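Local coordinates for zinc-binding protein TroA (Treponema pallidum, PDB 1K0F) that binds zinc with high affinity and specificity in the periplasm and delivers it to the membrane permease of the TroABC ABC transporter for import, at residues 179-184 and 203-208; 159-164 and 210-215; 169-174 and 265-270. All coordinates share one frame; numbering follows the deposited sequence.

Interaction 1. Residues 179-184 and 203-208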
ATOM      1  N   GLY A 179      -4.431  -6.986 -14.183  1.00 44.60           N
ATOM      2  CA  GLY A 179      -5.600  -6.700 -15.008  1.00 44.74           C
ATOM      3  C   GLY A 179      -6.926  -6.489 -14.300  1.00 44.39           C
ATOM      4  O   GLY A 179      -7.717  -7.418 -14.132  1.00 43.39           O
ATOM      5  N   PHE A 180      -7.176  -5.251 -13.892  1.00 43.62           N
ATOM      6  CA  PHE A 180      -8.412  -4.906 -13.207  1.00 42.58           C
ATOM      7  C   PHE A 180      -8.799  -3.487 -13.610  1.00 42.87           C
ATOM      8  O   PHE A 180      -7.966  -2.570 -13.614  1.00 41.80           O
ATOM      9  CB  PHE A 180      -8.227  -4.966 -11.684  1.00 41.48           C
ATOM     10  CG  PHE A 180      -8.394  -6.343 -11.091  1.00 42.00           C
ATOM     11  CD1 PHE A 180      -7.284  -7.115 -10.766  1.00 41.41           C
ATOM     12  CD2 PHE A 180      -9.659  -6.853 -10.824  1.00 42.26           C
ATOM     13  CE1 PHE A 180      -7.431  -8.370 -10.178  1.00 42.12           C
ATOM     14  CE2 PHE A 180      -9.817  -8.109 -10.237  1.00 41.48           C
ATOM     15  CZ  PHE A 180      -8.700  -8.867  -9.914  1.00 41.73           C
ATOM     16  N   GLU A 181     -10.058  -3.309 -13.983  1.00 42.55           N
ATOM     17  CA  GLU A 181     -10.524  -1.987 -14.341  1.00 42.43           C
ATOM     18  C   GLU A 181     -10.750  -1.335 -12.986  1.00 39.98           C
ATOM     19  O   GLU A 181     -11.753  -1.582 -12.324  1.00 39.36           O
ATOM     20  CB  GLU A 181     -11.833  -2.070 -15.127  1.00 45.10           C
ATOM     21  CG  GLU A 181     -12.518  -0.730 -15.319  1.00 48.39           C
ATOM     22  CD  GLU A 181     -12.962  -0.504 -16.745  1.00 51.05           C
ATOM     23  OE1 GLU A 181     -12.383  -1.136 -17.659  1.00 53.32           O
ATOM     24  OE2 GLU A 181     -13.889   0.308 -16.946  1.00 51.31           O
ATOM     25  N   VAL A 182      -9.798  -0.528 -12.553  1.00 38.03           N
ATOM     26  CA  VAL A 182      -9.939   0.109 -11.263  1.00 37.40           C
ATOM     27  C   VAL A 182     -10.433   1.542 -11.335  1.00 38.19           C
ATOM     28  O   VAL A 182     -10.223   2.248 -12.322  1.00 39.65           O
ATOM     29  CB  VAL A 182      -8.620   0.072 -10.497  1.00 35.90           C
ATOM     30  CG1 VAL A 182      -8.257  -1.366 -10.194  1.00 34.11           C
ATOM     31  CG2 VAL A 182      -7.525   0.745 -11.306  1.00 33.52           C
ATOM     32  N   LYS A 183     -11.106   1.955 -10.272  1.00 37.36           N
ATOM     33  CA  LYS A 183     -11.643   3.294 -10.156  1.00 36.90           C
ATOM     34  C   LYS A 183     -11.701   3.522  -8.663  1.00 36.89           C
ATOM     35  O   LYS A 183     -11.914   2.580  -7.908  1.00 37.36           O
ATOM     36  CB  LYS A 183     -13.050   3.359 -10.742  1.00 38.28           C
ATOM     37  CG  LYS A 183     -13.124   3.127 -12.252  1.00 42.10           C
ATOM     38  CD  LYS A 183     -13.198   4.452 -13.011  1.00 44.34           C
ATOM     39  CE  LYS A 183     -13.474   4.264 -14.497  1.00 45.39           C
ATOM     40  NZ  LYS A 183     -13.661   2.819 -14.847  1.00 46.74           N
ATOM     41  N   GLY A 184     -11.513   4.762  -8.235  1.00 37.10           N
ATOM     42  CA  GLY A 184     -11.553   5.051  -6.816  1.00 37.84           C
ATOM     43  C   GLY A 184     -12.336   6.309  -6.521  1.00 38.93           C
ATOM     44  O   GLY A 184     -12.248   7.281  -7.263  1.00 38.00           O
ATOM     45  N   ALA A 203     -21.150   6.460  -9.340  1.00 38.23           N
ATOM     46  CA  ALA A 203     -22.347   5.763  -8.898  1.00 37.45           C
ATOM     47  C   ALA A 203     -23.027   5.118 -10.100  1.00 37.11           C
ATOM     48  O   ALA A 203     -23.252   3.910 -10.124  1.00 36.73           O
ATOM     49  CB  ALA A 203     -23.291   6.736  -8.215  1.00 37.60           C
ATOM     50  N   ALA A 204     -23.353   5.927 -11.101  1.00 36.68           N
ATOM     51  CA  ALA A 204     -23.997   5.402 -12.297  1.00 36.40           C
ATOM     52  C   ALA A 204     -23.086   4.390 -12.980  1.00 36.18           C
ATOM     53  O   ALA A 204     -23.543   3.352 -13.434  1.00 36.15           O
ATOM     54  CB  ALA A 204     -24.336   6.537 -13.260  1.00 37.20           C
ATOM     55  N   PHE A 205     -21.795   4.700 -13.046  1.00 36.45           N
ATOM     56  CA  PHE A 205     -20.831   3.818 -13.680  1.00 36.00           C
ATOM     57  C   PHE A 205     -20.974   2.412 -13.131  1.00 35.91           C
ATOM     58  O   PHE A 205     -21.026   1.440 -13.877  1.00 35.24           O
ATOM     59  CB  PHE A 205     -19.418   4.304 -13.419  1.00 36.02           C
ATOM     60  CG  PHE A 205     -18.393   3.246 -13.604  1.00 37.87           C
ATOM     61  CD1 PHE A 205     -18.130   2.739 -14.879  1.00 38.04           C
ATOM     62  CD2 PHE A 205     -17.695   2.741 -12.513  1.00 40.05           C
ATOM     63  CE1 PHE A 205     -17.180   1.739 -15.073  1.00 38.57           C
ATOM     64  CE2 PHE A 205     -16.736   1.736 -12.682  1.00 41.41           C
ATOM     65  CZ  PHE A 205     -16.477   1.231 -13.974  1.00 39.96           C
ATOM     66  N   ILE A 206     -21.051   2.330 -11.810  1.00 36.93           N
ATOM     67  CA  ILE A 206     -21.189   1.066 -11.104  1.00 37.73           C
ATOM     68  C   ILE A 206     -22.581   0.473 -11.351  1.00 39.38           C
ATOM     69  O   ILE A 206     -22.754  -0.748 -11.365  1.00 39.75           O
ATOM     70  CB  ILE A 206     -20.964   1.270  -9.578  1.00 36.46           C
ATOM     71  CG1 ILE A 206     -19.545   1.774  -9.324  1.00 33.93           C
ATOM     72  CG2 ILE A 206     -21.175  -0.035  -8.829  1.00 37.92           C
ATOM     73  CD1 ILE A 206     -19.409   2.539  -8.029  1.00 34.00           C
ATOM     74  N   ALA A 207     -23.570   1.337 -11.555  1.00 40.68           N
ATOM     75  CA  ALA A 207     -24.936   0.873 -11.798  1.00 41.97           C
ATOM     76  C   ALA A 207     -25.106   0.426 -13.247  1.00 41.95           C
ATOM     77  O   ALA A 207     -25.867  -0.498 -13.541  1.00 42.49           O
ATOM     78  CB  ALA A 207     -25.926   1.978 -11.474  1.00 43.11           C
ATOM     79  N   GLN A 208     -24.392   1.091 -14.145  1.00 40.30           N
ATOM     80  CA  GLN A 208     -24.448   0.768 -15.552  1.00 39.32           C
ATOM     81  C   GLN A 208     -23.769  -0.583 -15.742  1.00 39.43           C
ATOM     82  O   GLN A 208     -24.370  -1.518 -16.265  1.00 39.22           O
ATOM     83  CB  GLN A 208     -23.728   1.847 -16.357  1.00 38.89           C
ATOM     84  CG  GLN A 208     -24.677   2.717 -17.165  1.00 40.46           C
ATOM     85  CD  GLN A 208     -24.498   4.202 -16.898  1.00 41.00           C
ATOM     86  OE1 GLN A 208     -25.452   4.989 -17.013  1.00 38.99           O
ATOM     87  NE2 GLN A 208     -23.278   4.598 -16.547  1.00 39.45           N
TER
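Lys183 and Glu181, on strand 181-184, meet the ring of Phe205, on helix 196-208, in a small helix-on-sheet contact at the surface of the alpha/beta lobe that holds strands 163-166 and 181-184. The strand is the second of a beta-alpha-beta crossover: 163-166, helix 172-178, then 181-184 parallel to the first. The evidence for a side-chain contact is the spacing of the backbones, whose nearest CA atoms, those of Lys183 and Ile206, lie 9.8 Å apart. Only 117 Å² is buried in total. Glu181 and Lys183, two residues apart, project from the face of the strand that looks at the helix, whereas Val182 between them turns from it. With CG anti to the backbone N (chi1 160°), the Phe205 ring extends toward the strand. Lys183 bends over one face of that ring, with CE 4.3 Å above the ring plane and displaced toward the rim. Its NZ continues to the far end of the ring, 3.3 Å from Phe205 CZ, and also makes a salt bridge of 3.3 Å with Glu181 OE2. That same carboxylate oxygen is engaged by Arg209, just beyond the helix, so two cations share one anion beside an aromatic ring. The Glu181 carboxylate plane is turned only 4° from the ring plane, but OE2 approaches obliquely, 4.0 Å from Phe205 CZ. Phe205 also rests on Val163 and Val165 of strand 163-166. Nearer the root of the lysine, the aliphatic chain touches the ring too: Lys183 CG lies 3.9 Å from Phe205 CE2.

Interaction 2. Residues 159-164 and 210-215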
ATOM      1  N   ALA A 159     -12.517 -11.370 -17.209  1.00 45.59           N
ATOM      2  CA  ALA A 159     -12.082 -10.003 -17.505  1.00 46.15           C
ATOM      3  C   ALA A 159     -13.097  -8.912 -17.186  1.00 45.93           C
ATOM      4  O   ALA A 159     -12.731  -7.868 -16.643  1.00 45.83           O
ATOM      5  CB  ALA A 159     -11.652  -9.898 -18.964  1.00 47.49           C
ATOM      6  N   GLU A 160     -14.362  -9.149 -17.521  1.00 45.45           N
ATOM      7  CA  GLU A 160     -15.421  -8.170 -17.273  1.00 45.28           C
ATOM      8  C   GLU A 160     -15.638  -7.889 -15.790  1.00 44.16           C
ATOM      9  O   GLU A 160     -15.866  -6.743 -15.396  1.00 43.86           O
ATOM     10  CB  GLU A 160     -16.737  -8.644 -17.891  1.00 46.16           C
ATOM     11  CG  GLU A 160     -16.670  -8.884 -19.384  1.00 49.77           C
ATOM     12  CD  GLU A 160     -15.995 -10.197 -19.729  1.00 52.79           C
ATOM     13  OE1 GLU A 160     -15.921 -11.066 -18.836  1.00 55.22           O
ATOM     14  OE2 GLU A 160     -15.541 -10.357 -20.885  1.00 53.97           O
ATOM     15  N   ARG A 161     -15.567  -8.939 -14.977  1.00 42.90           N
ATOM     16  CA  ARG A 161     -15.761  -8.829 -13.532  1.00 41.39           C
ATOM     17  C   ARG A 161     -14.573  -8.169 -12.818  1.00 40.58           C
ATOM     18  O   ARG A 161     -14.673  -7.788 -11.650  1.00 40.33           O
ATOM     19  CB  ARG A 161     -16.002 -10.221 -12.936  1.00 41.86           C
ATOM     20  CG  ARG A 161     -17.212 -10.956 -13.514  1.00 41.50           C
ATOM     21  CD  ARG A 161     -17.959 -11.766 -12.445  1.00 42.24           C
ATOM     22  NE  ARG A 161     -19.384 -11.918 -12.747  1.00 41.11           N
ATOM     23  CZ  ARG A 161     -20.368 -11.440 -11.992  1.00 39.92           C
ATOM     24  NH1 ARG A 161     -20.082 -10.774 -10.883  1.00 39.44           N
ATOM     25  NH2 ARG A 161     -21.635 -11.622 -12.348  1.00 37.95           N
ATOM     26  N   ARG A 162     -13.458  -8.024 -13.528  1.00 39.24           N
ATOM     27  CA  ARG A 162     -12.257  -7.433 -12.954  1.00 37.38           C
ATOM     28  C   ARG A 162     -12.308  -5.913 -12.810  1.00 35.54           C
ATOM     29  O   ARG A 162     -11.278  -5.268 -12.670  1.00 35.91           O
ATOM     30  CB  ARG A 162     -11.044  -7.825 -13.790  1.00 37.94           C
ATOM     31  CG  ARG A 162     -10.626  -9.281 -13.655  1.00 40.46           C
ATOM     32  CD  ARG A 162      -9.420  -9.559 -14.552  1.00 43.45           C
ATOM     33  NE  ARG A 162      -9.335 -10.946 -15.003  1.00 45.84           N
ATOM     34  CZ  ARG A 162      -8.891 -11.325 -16.200  1.00 45.80           C
ATOM     35  NH1 ARG A 162      -8.487 -10.420 -17.087  1.00 45.99           N
ATOM     36  NH2 ARG A 162      -8.844 -12.615 -16.508  1.00 46.95           N
ATOM     37  N   VAL A 163     -13.500  -5.340 -12.848  1.00 34.63           N
ATOM     38  CA  VAL A 163     -13.637  -3.893 -12.698  1.00 34.99           C
ATOM     39  C   VAL A 163     -13.745  -3.597 -11.209  1.00 34.70           C
ATOM     40  O   VAL A 163     -14.770  -3.887 -10.593  1.00 35.38           O
ATOM     41  CB  VAL A 163     -14.915  -3.365 -13.385  1.00 34.58           C
ATOM     42  CG1 VAL A 163     -15.055  -1.877 -13.141  1.00 34.92           C
ATOM     43  CG2 VAL A 163     -14.873  -3.661 -14.873  1.00 36.12           C
ATOM     44  N   LEU A 164     -12.693  -3.042 -10.618  1.00 34.25           N
ATOM     45  CA  LEU A 164     -12.731  -2.738  -9.190  1.00 34.81           C
ATOM     46  C   LEU A 164     -12.825  -1.251  -8.870  1.00 33.24           C
ATOM     47  O   LEU A 164     -12.036  -0.437  -9.350  1.00 33.89           O
ATOM     48  CB  LEU A 164     -11.508  -3.341  -8.485  1.00 35.29           C
ATOM     49  CG  LEU A 164     -11.070  -2.759  -7.135  1.00 36.31           C
ATOM     50  CD1 LEU A 164     -11.830  -3.413  -5.984  1.00 35.71           C
ATOM     51  CD2 LEU A 164      -9.575  -2.987  -6.978  1.00 37.32           C
ATOM     52  N   LYS A 210     -23.155  -2.556 -13.528  1.00 37.85           N
ATOM     53  CA  LYS A 210     -23.733  -3.466 -12.535  1.00 36.82           C
ATOM     54  C   LYS A 210     -22.688  -4.223 -11.707  1.00 35.76           C
ATOM     55  O   LYS A 210     -22.626  -5.443 -11.760  1.00 37.24           O
ATOM     56  CB  LYS A 210     -24.649  -4.480 -13.234  1.00 37.22           C
ATOM     57  CG  LYS A 210     -26.084  -4.020 -13.423  1.00 37.54           C
ATOM     58  CD  LYS A 210     -26.356  -3.656 -14.872  1.00 40.31           C
ATOM     59  CE  LYS A 210     -27.483  -2.631 -14.990  1.00 42.90           C
ATOM     60  NZ  LYS A 210     -28.766  -3.230 -15.484  1.00 45.18           N
ATOM     61  N   LEU A 211     -21.886  -3.501 -10.928  1.00 35.19           N
ATOM     62  CA  LEU A 211     -20.848  -4.128 -10.104  1.00 32.95           C
ATOM     63  C   LEU A 211     -21.388  -4.907  -8.911  1.00 30.13           C
ATOM     64  O   LEU A 211     -22.072  -4.355  -8.051  1.00 29.48           O
ATOM     65  CB  LEU A 211     -19.866  -3.079  -9.576  1.00 35.07           C
ATOM     66  CG  LEU A 211     -19.034  -2.237 -10.546  1.00 34.92           C
ATOM     67  CD1 LEU A 211     -17.750  -1.818  -9.857  1.00 34.36           C
ATOM     68  CD2 LEU A 211     -18.726  -3.021 -11.819  1.00 37.47           C
ATOM     69  N   PRO A 212     -21.057  -6.205  -8.827  1.00 26.57           N
ATOM     70  CA  PRO A 212     -21.564  -6.973  -7.689  1.00 23.87           C
ATOM     71  C   PRO A 212     -21.094  -6.332  -6.399  1.00 22.00           C
ATOM     72  O   PRO A 212     -21.800  -6.349  -5.403  1.00 21.89           O
ATOM     73  CB  PRO A 212     -20.967  -8.368  -7.890  1.00 24.13           C
ATOM     74  CG  PRO A 212     -19.821  -8.163  -8.819  1.00 24.52           C
ATOM     75  CD  PRO A 212     -20.208  -7.023  -9.709  1.00 26.00           C
ATOM     76  N   ALA A 213     -19.904  -5.743  -6.429  1.00 20.68           N
ATOM     77  CA  ALA A 213     -19.397  -5.120  -5.225  1.00 20.81           C
ATOM     78  C   ALA A 213     -18.339  -4.044  -5.420  1.00 19.96           C
ATOM     79  O   ALA A 213     -17.576  -4.060  -6.375  1.00 19.72           O
ATOM     80  CB  ALA A 213     -18.854  -6.205  -4.280  1.00 20.73           C
ATOM     81  N   ILE A 214     -18.323  -3.103  -4.484  1.00 20.00           N
ATOM     82  CA  ILE A 214     -17.360  -2.015  -4.441  1.00 18.75           C
ATOM     83  C   ILE A 214     -16.680  -2.269  -3.094  1.00 17.71           C
ATOM     84  O   ILE A 214     -17.219  -3.014  -2.281  1.00 17.45           O
ATOM     85  CB  ILE A 214     -18.064  -0.622  -4.452  1.00 19.02           C
ATOM     86  CG1 ILE A 214     -19.207  -0.582  -3.437  1.00 17.45           C
ATOM     87  CG2 ILE A 214     -18.609  -0.329  -5.848  1.00 16.84           C
ATOM     88  CD1 ILE A 214     -19.663   0.816  -3.095  1.00 19.96           C
ATOM     89  N   PHE A 215     -15.520  -1.670  -2.843  1.00 17.58           N
ATOM     90  CA  PHE A 215     -14.830  -1.927  -1.582  1.00 16.65           C
ATOM     91  C   PHE A 215     -14.468  -0.744  -0.706  1.00 15.31           C
ATOM     92  O   PHE A 215     -14.205   0.357  -1.178  1.00 12.69           O
ATOM     93  CB  PHE A 215     -13.564  -2.733  -1.849  1.00 20.21           C
ATOM     94  CG  PHE A 215     -13.823  -4.036  -2.533  1.00 24.36           C
ATOM     95  CD1 PHE A 215     -14.291  -4.065  -3.842  1.00 26.00           C
ATOM     96  CD2 PHE A 215     -13.653  -5.235  -1.856  1.00 27.85           C
ATOM     97  CE1 PHE A 215     -14.594  -5.271  -4.467  1.00 29.54           C
ATOM     98  CE2 PHE A 215     -13.955  -6.455  -2.472  1.00 30.68           C
ATOM     99  CZ  PHE A 215     -14.427  -6.472  -3.781  1.00 30.00           C
TER
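Leu164 and Phe215 form the inner part of this contact: Leu164 CD1 sits 3.3 Å from Phe215 CD1 and 3.7 Å from Phe215 CE1, so one methyl meets the CD1-CE1 bond of the ring obliquely. The leucine and phenylalanine side chains cross at about a right angle. One residue earlier, Val163 CG1 meets Leu211 CD2 at 4.1 Å, while the other leucine methyl, Leu211 CD1, lies 3.7 Å from the Val163 carbonyl oxygen. At the outer end, the guanidinium of Arg161 turns its edge to the proline ring, with NH1 3.3 Å from Pro212 CG; the chain arrives there by a bend at chi2 (-143°). The NH1 hydrogen bond is made with Leu275 O, near the C terminus, which anchors the group beside the proline.

The touching parts run in similar directions, 37° apart, yet the CA atoms of Leu164 and Ile214 are 6.7 Å apart and the two backbones are not hydrogen-bonded here. The start of each strand is hydrogen-bonded to a different neighbour: Leu164 with Lys183 of strand 181-184, and Ile214 with Gln240 and Gly242 of strand 240-245. Around them, Ile271 of helix 260-273 packs on both Leu164 and Phe215, and Ile206 of helix 196-208 packs on Leu211 and Ile214. The join between the two strand pairs of this alpha/beta lobe is thus largely hydrocarbon in this region. This is consistent with cohesion chiefly from apolar contact, with NH1 of the one charged side chain in the contact bonded to Leu275 O.

Interaction 3. Residues 169-174 and 265-270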
ATOM      1  N   ASP A 169      -7.881   6.063  -5.426  1.00 36.53           N
ATOM      2  CA  ASP A 169      -7.011   5.603  -6.523  1.00 36.13           C
ATOM      3  C   ASP A 169      -5.691   5.027  -6.042  1.00 33.97           C
ATOM      4  O   ASP A 169      -4.625   5.593  -6.299  1.00 34.03           O
ATOM      5  CB  ASP A 169      -6.725   6.771  -7.481  1.00 40.93           C
ATOM      6  CG  ASP A 169      -6.982   6.418  -8.943  1.00 43.30           C
ATOM      7  OD1 ASP A 169      -7.387   5.262  -9.218  1.00 43.25           O
ATOM      8  OD2 ASP A 169      -6.775   7.305  -9.810  1.00 43.82           O
ATOM      9  N   ALA A 170      -5.763   3.879  -5.383  1.00 30.95           N
ATOM     10  CA  ALA A 170      -4.578   3.245  -4.840  1.00 29.37           C
ATOM     11  C   ALA A 170      -4.326   1.850  -5.385  1.00 28.67           C
ATOM     12  O   ALA A 170      -3.750   1.019  -4.696  1.00 29.85           O
ATOM     13  CB  ALA A 170      -4.681   3.191  -3.323  1.00 29.39           C
ATOM     14  N   PHE A 171      -4.741   1.577  -6.610  1.00 28.23           N
ATOM     15  CA  PHE A 171      -4.512   0.248  -7.149  1.00 28.30           C
ATOM     16  C   PHE A 171      -4.123   0.285  -8.607  1.00 28.33           C
ATOM     17  O   PHE A 171      -4.264  -0.702  -9.316  1.00 27.61           O
ATOM     18  CB  PHE A 171      -5.751  -0.625  -6.959  1.00 28.08           C
ATOM     19  CG  PHE A 171      -6.098  -0.877  -5.517  1.00 27.37           C
ATOM     20  CD1 PHE A 171      -6.977  -0.034  -4.845  1.00 26.87           C
ATOM     21  CD2 PHE A 171      -5.563  -1.960  -4.836  1.00 26.60           C
ATOM     22  CE1 PHE A 171      -7.317  -0.266  -3.514  1.00 27.00           C
ATOM     23  CE2 PHE A 171      -5.899  -2.202  -3.499  1.00 27.67           C
ATOM     24  CZ  PHE A 171      -6.778  -1.352  -2.839  1.00 27.30           C
ATOM     25  N   GLY A 172      -3.631   1.433  -9.054  1.00 30.30           N
ATOM     26  CA  GLY A 172      -3.214   1.568 -10.439  1.00 32.70           C
ATOM     27  C   GLY A 172      -2.281   0.445 -10.880  1.00 34.28           C
ATOM     28  O   GLY A 172      -2.530  -0.204 -11.904  1.00 35.68           O
ATOM     29  N   TYR A 173      -1.205   0.220 -10.122  1.00 33.12           N
ATOM     30  CA  TYR A 173      -0.258  -0.844 -10.450  1.00 31.29           C
ATOM     31  C   TYR A 173      -0.952  -2.187 -10.289  1.00 31.72           C
ATOM     32  O   TYR A 173      -0.667  -3.135 -11.013  1.00 31.32           O
ATOM     33  CB  TYR A 173       0.957  -0.799  -9.534  1.00 27.36           C
ATOM     34  CG  TYR A 173       1.783   0.455  -9.655  1.00 24.71           C
ATOM     35  CD1 TYR A 173       3.093   0.410 -10.120  1.00 23.83           C
ATOM     36  CD2 TYR A 173       1.285   1.678  -9.224  1.00 25.18           C
ATOM     37  CE1 TYR A 173       3.889   1.552 -10.137  1.00 23.07           C
ATOM     38  CE2 TYR A 173       2.073   2.815  -9.237  1.00 22.18           C
ATOM     39  CZ  TYR A 173       3.366   2.753  -9.690  1.00 22.07           C
ATOM     40  OH  TYR A 173       4.135   3.893  -9.665  1.00 24.73           O
ATOM     41  N   PHE A 174      -1.863  -2.265  -9.327  1.00 32.58           N
ATOM     42  CA  PHE A 174      -2.602  -3.498  -9.100  1.00 33.07           C
ATOM     43  C   PHE A 174      -3.365  -3.806 -10.392  1.00 33.44           C
ATOM     44  O   PHE A 174      -3.422  -4.954 -10.840  1.00 32.89           O
ATOM     45  CB  PHE A 174      -3.576  -3.327  -7.925  1.00 32.07           C
ATOM     46  CG  PHE A 174      -4.482  -4.507  -7.703  1.00 30.63           C
ATOM     47  CD1 PHE A 174      -4.046  -5.610  -6.974  1.00 28.48           C
ATOM     48  CD2 PHE A 174      -5.772  -4.518  -8.239  1.00 30.04           C
ATOM     49  CE1 PHE A 174      -4.879  -6.704  -6.783  1.00 28.50           C
ATOM     50  CE2 PHE A 174      -6.613  -5.605  -8.056  1.00 28.52           C
ATOM     51  CZ  PHE A 174      -6.169  -6.701  -7.329  1.00 28.52           C
ATOM     52  N   THR A 265      -3.049 -10.707   0.331  1.00 20.25           N
ATOM     53  CA  THR A 265      -3.800 -11.923   0.120  1.00 18.08           C
ATOM     54  C   THR A 265      -5.224 -11.589   0.458  1.00 16.39           C
ATOM     55  O   THR A 265      -6.149 -12.001  -0.235  1.00 17.39           O
ATOM     56  CB  THR A 265      -3.328 -13.057   1.030  1.00 17.57           C
ATOM     57  OG1 THR A 265      -2.042 -13.505   0.591  1.00 19.18           O
ATOM     58  CG2 THR A 265      -4.295 -14.216   0.959  1.00 17.56           C
ATOM     59  N   HIS A 266      -5.401 -10.828   1.530  1.00 16.82           N
ATOM     60  CA  HIS A 266      -6.733 -10.442   1.939  1.00 16.20           C
ATOM     61  C   HIS A 266      -7.371  -9.666   0.814  1.00 16.60           C
ATOM     62  O   HIS A 266      -8.540  -9.866   0.488  1.00 19.14           O
ATOM     63  CB  HIS A 266      -6.706  -9.537   3.163  1.00 17.19           C
ATOM     64  CG  HIS A 266      -7.900  -8.638   3.258  1.00 16.78           C
ATOM     65  ND1 HIS A 266      -9.025  -8.972   3.978  1.00 13.82           N
ATOM     66  CD2 HIS A 266      -8.184  -7.471   2.632  1.00 13.34           C
ATOM     67  CE1 HIS A 266      -9.947  -8.043   3.797  1.00 13.78           C
ATOM     68  NE2 HIS A 266      -9.463  -7.129   2.980  1.00 10.99           N
ATOM     69  N   ASN A 267      -6.592  -8.767   0.230  1.00 15.64           N
ATOM     70  CA  ASN A 267      -7.091  -7.922  -0.843  1.00 17.27           C
ATOM     71  C   ASN A 267      -7.675  -8.720  -2.001  1.00 17.59           C
ATOM     72  O   ASN A 267      -8.882  -8.683  -2.228  1.00 18.24           O
ATOM     73  CB  ASN A 267      -5.976  -6.980  -1.322  1.00 17.46           C
ATOM     74  CG  ASN A 267      -5.927  -5.666  -0.516  1.00 17.90           C
ATOM     75  OD1 ASN A 267      -6.571  -5.529   0.532  1.00 17.16           O
ATOM     76  ND2 ASN A 267      -5.157  -4.702  -1.010  1.00 15.15           N
ATOM     77  N   ILE A 268      -6.831  -9.449  -2.730  1.00 18.99           N
ATOM     78  CA  ILE A 268      -7.295 -10.255  -3.861  1.00 17.28           C
ATOM     79  C   ILE A 268      -8.368 -11.253  -3.448  1.00 18.51           C
ATOM     80  O   ILE A 268      -9.315 -11.506  -4.195  1.00 18.78           O
ATOM     81  CB  ILE A 268      -6.122 -11.028  -4.528  1.00 17.55           C
ATOM     82  CG1 ILE A 268      -6.406 -11.191  -6.012  1.00 15.27           C
ATOM     83  CG2 ILE A 268      -5.937 -12.406  -3.897  1.00 16.24           C
ATOM     84  CD1 ILE A 268      -6.309  -9.906  -6.762  1.00 16.67           C
ATOM     85  N   ASP A 269      -8.236 -11.827  -2.259  1.00 18.21           N
ATOM     86  CA  ASP A 269      -9.238 -12.777  -1.819  1.00 18.08           C
ATOM     87  C   ASP A 269     -10.543 -12.010  -1.813  1.00 18.12           C
ATOM     88  O   ASP A 269     -11.403 -12.223  -2.653  1.00 19.73           O
ATOM     89  CB  ASP A 269      -8.907 -13.286  -0.410  1.00 20.52           C
ATOM     90  CG  ASP A 269      -7.814 -14.336  -0.418  1.00 20.42           C
ATOM     91  OD1 ASP A 269      -7.069 -14.404  -1.410  1.00 22.13           O
ATOM     92  OD2 ASP A 269      -7.698 -15.088   0.574  1.00 21.56           O
ATOM     93  N   THR A 270     -10.664 -11.085  -0.868  1.00 20.59           N
ATOM     94  CA  THR A 270     -11.864 -10.270  -0.720  1.00 20.49           C
ATOM     95  C   THR A 270     -12.454  -9.774  -2.033  1.00 21.21           C
ATOM     96  O   THR A 270     -13.663  -9.872  -2.259  1.00 19.28           O
ATOM     97  CB  THR A 270     -11.569  -9.054   0.168  1.00 19.53           C
ATOM     98  OG1 THR A 270     -11.344  -9.501   1.510  1.00 20.57           O
ATOM     99  CG2 THR A 270     -12.733  -8.068   0.142  1.00 19.89           C
TER
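Phe174 turns the rim of its ring to the end of Ile268: CZ lies 3.3 Å and CE1 3.5 Å from Ile268 CD1, which sits near the ring plane and not over a face. The phenylalanine extends from the first turn of helix 172-178 with CG anti to the backbone N (chi1 174°), a torsion that carries the ring across to helix 260-273. With the CA atoms of Phe174 and Ile268 9.8 Å apart, the two helices meet through side-chain ends. Three residues earlier, Phe171, at the N-cap position of helix 172-178, makes the second touch. Asn267 ND2 comes to its edge, in the ring plane, 3.6 Å from Phe171 CE2; the amide and ring planes are 56° apart, so the groups are not stacked. The amide is fixed by other partners, since OD1 accepts from Phe246 N and ND2 is hydrogen-bonded outside both segments.

Within helix 260-273, His266 O takes two donors, Thr270 N at 2.8 Å and Thr270 OG1 at 3.0 Å, from opposite faces of its carbonyl plane. The hydroxyl stands 36° out of that plane, adding a side-chain bond to the ordinary helical one.

Further out, Phe171 stacks with Phe105 and Phe174 with Phe180, while Ile268 packs on Tyr149, Val150 and Lys153 of the long helix 129-156. The Phe171 side chain is about 6 Å from that of the zinc ligand His168 and about 7 Å from that of His102 (nearest atoms), so the contact lies close to the metal site, empty in this zinc-free structure, without Phe171 touching its ligands. Chemically, the contact itself is dominated by aromatic edges: one receives a methyl and the other an amide whose polar atoms are bonded to other groups, consistent with a buried, mainly apolar neighbourhood beside the site.

How the interactions relate
From the N terminus, the chain passes residues 159-164, 169-174 and 179-184 before any loop closes. Interaction 1 closes first, when 203-208 returns to 179-184; interaction 2 closes next, at 210-215, and encloses it. Interaction 3 opens inside the loop of interaction 2 but closes only at 265-270, so these two cross, while interaction 1 is nested in both. Interactions 1 and 2 meet through the parallel strands 163-166 and 181-184, with Lys183 N 2.7 Å from Leu164 O. Phe180 CE1 links interactions 1 and 3, lying 3.9 Å from Ile268 CD1, and Phe215 joins interactions 2 and 3 by touching Thr270. Together they tie the strands of one lobe to helices 172-178, 196-208 and 260-273.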